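Local coordinates for designed protein 5L6HC3_1 (Synthetic construct, PDB 5IZS) that is a de novo designed helical hairpin that assembles into a homotrimer, with specificity designed to come from modular hydrogen-bond networks, at residues C[46-49]-C[50-54]. Numbering follows the deposited sequence.
Sequences KTIR and EEIRK
Ile-52, one turn further along helix 45-82, sets its CD1 against CG2 of Ile-48 at 4.0 Å, the two side chains lying at a slant to each other. Both isoleucines have nearly the same torsions. In Ile-52, CG1 stands beside the backbone N and opposite the carbonyl carbon (chi1 -71°), which turns that branch back toward the preceding turn, where CG1 lies 3.2 Å from Ile-48 O. Ile-52 N donates to the same Ile-48 O at 3.0 Å, and backbone bond and methylene crowd about one carbonyl.

Glu-51 repeats the pattern a residue earlier: its CG sits 3.2 Å from Thr-47 O, which also accepts Glu-51 N. Lys-54, bent at chi3 (64°), reaches back to form a salt bridge from its NZ to OE1 of Glu-51, whose own bend at chi2 (-68°) turns the carboxylate toward it; the modelled separation of 2.5 Å is doubtfully close. Arg-49 instead folds back along the helix, and one face of its guanidinium rests on Lys-46 CA, which lies nearer the edge of the group than its centre. Glu-50 N to Lys-46 O and Arg-53 N to Arg-49 O continue the i to i+4 bonding.

Leu-35 of helix 6-41 packs on Ile-52 and Leu-42 of the connecting loop on Ile-48, while Ser-40 and Arg-37 of a second subunit pack on Ile-48 and Ile-52 respectively. The buried isoleucines thus form an apolar strip facing hairpin and neighbour, Lys-46, Arg-49, Glu-50 and Arg-53 stay exposed, and the Glu-51 to Lys-54 pair sits at the partly exposed border.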
loop_
_atom_site.group_PDB
_atom_site.type_symbol
_atom_site.label_atom_id
_atom_site.label_comp_id
_atom_site.label_asym_id
_atom_site.label_seq_id
_atom_site.Cartn_x
_atom_site.Cartn_y
_atom_site.Cartn_z
ATOM N N LYS C 46 13.932 -1.961 26.310
ATOM C CA LYS C 46 13.719 -3.394 26.100
ATOM C C LYS C 46 12.280 -3.671 25.689
ATOM O O LYS C 46 12.010 -4.478 24.802
ATOM C CB LYS C 46 14.050 -4.175 27.369
ATOM C CG LYS C 46 13.675 -5.641 27.299
ATOM C CD LYS C 46 13.217 -6.151 28.654
ATOM C CE LYS C 46 13.295 -7.665 28.720
ATOM N NZ LYS C 46 14.694 -8.143 28.526
ATOM N N THR C 47 11.365 -2.985 26.359
ATOM C CA THR C 47 9.944 -3.067 26.069
ATOM C C THR C 47 9.638 -2.523 24.673
ATOM O O THR C 47 8.932 -3.151 23.884
ATOM C CB THR C 47 9.140 -2.289 27.124
ATOM O OG1 THR C 47 9.243 -2.951 28.392
ATOM C CG2 THR C 47 7.693 -2.196 26.727
ATOM N N ILE C 48 10.190 -1.351 24.379
ATOM C CA ILE C 48 10.017 -0.697 23.086
ATOM C C ILE C 48 10.569 -1.544 21.937
ATOM O O ILE C 48 9.935 -1.668 20.887
ATOM C CB ILE C 48 10.694 0.690 23.088
ATOM C CG1 ILE C 48 9.939 1.642 24.016
ATOM C CG2 ILE C 48 10.753 1.276 21.687
ATOM C CD1 ILE C 48 10.659 2.943 24.265
ATOM N N ARG C 49 11.740 -2.139 22.144
ATOM C CA ARG C 49 12.358 -2.976 21.116
ATOM C C ARG C 49 11.540 -4.242 20.849
ATOM O O ARG C 49 11.516 -4.750 19.726
ATOM C CB ARG C 49 13.789 -3.350 21.511
ATOM C CG ARG C 49 14.776 -2.189 21.478
ATOM C CD ARG C 49 16.212 -2.684 21.577
ATOM N NE ARG C 49 16.440 -3.480 22.780
ATOM C CZ ARG C 49 16.948 -3.000 23.910
ATOM N NH1 ARG C 49 17.290 -1.722 23.995
ATOM N NH2 ARG C 49 17.121 -3.799 24.956
ATOM N N GLU C 50 10.871 -4.749 21.883
ATOM C CA GLU C 50 9.997 -5.910 21.742
ATOM C C GLU C 50 8.745 -5.561 20.945
ATOM O O GLU C 50 8.285 -6.348 20.117
ATOM C CB GLU C 50 9.608 -6.461 23.113
ATOM C CG GLU C 50 8.326 -7.291 23.125
ATOM C CD GLU C 50 8.432 -8.569 22.311
ATOM O OE1 GLU C 50 9.530 -9.162 22.263
ATOM O OE2 GLU C 50 7.413 -8.982 21.717
ATOM N N GLU C 51 8.190 -4.380 21.205
ATOM C CA GLU C 51 7.041 -3.899 20.448
ATOM C C GLU C 51 7.410 -3.733 18.976
ATOM O O GLU C 51 6.597 -3.976 18.084
ATOM C CB GLU C 51 6.531 -2.576 21.021
ATOM C CG GLU C 51 6.091 -2.644 22.478
ATOM C CD GLU C 51 4.843 -3.488 22.689
ATOM O OE1 GLU C 51 4.162 -3.820 21.694
ATOM O OE2 GLU C 51 4.541 -3.820 23.855
ATOM N N ILE C 52 8.650 -3.317 18.738
ATOM C CA ILE C 52 9.172 -3.147 17.389
ATOM C C ILE C 52 9.312 -4.493 16.683
ATOM O O ILE C 52 8.901 -4.644 15.532
ATOM C CB ILE C 52 10.531 -2.425 17.410
ATOM C CG1 ILE C 52 10.334 -0.953 17.781
ATOM C CG2 ILE C 52 11.225 -2.536 16.060
ATOM C CD1 ILE C 52 11.616 -0.235 18.138
ATOM N N ARG C 53 9.882 -5.469 17.382
ATOM C CA ARG C 53 10.022 -6.816 16.841
ATOM C C ARG C 53 8.656 -7.440 16.530
ATOM O O ARG C 53 8.505 -8.157 15.542
ATOM C CB ARG C 53 10.801 -7.703 17.816
ATOM C CG ARG C 53 10.949 -9.143 17.357
ATOM C CD ARG C 53 11.716 -9.970 18.371
ATOM N NE ARG C 53 11.245 -11.351 18.399
ATOM C CZ ARG C 53 11.756 -12.299 19.176
ATOM N NH1 ARG C 53 12.768 -12.019 19.986
ATOM N NH2 ARG C 53 11.261 -13.529 19.138
ATOM N N LYS C 54 7.662 -7.152 17.366
ATOM C CA LYS C 54 6.322 -7.705 17.182
ATOM C C LYS C 54 5.645 -7.146 15.929
ATOM O O LYS C 54 5.094 -7.897 15.128
ATOM C CB LYS C 54 5.458 -7.431 18.416
ATOM C CG LYS C 54 4.113 -8.153 18.429
ATOM C CD LYS C 54 3.314 -7.806 19.679
ATOM C CE LYS C 54 2.953 -6.329 19.724
ATOM N NZ LYS C 54 2.851 -5.830 21.125
#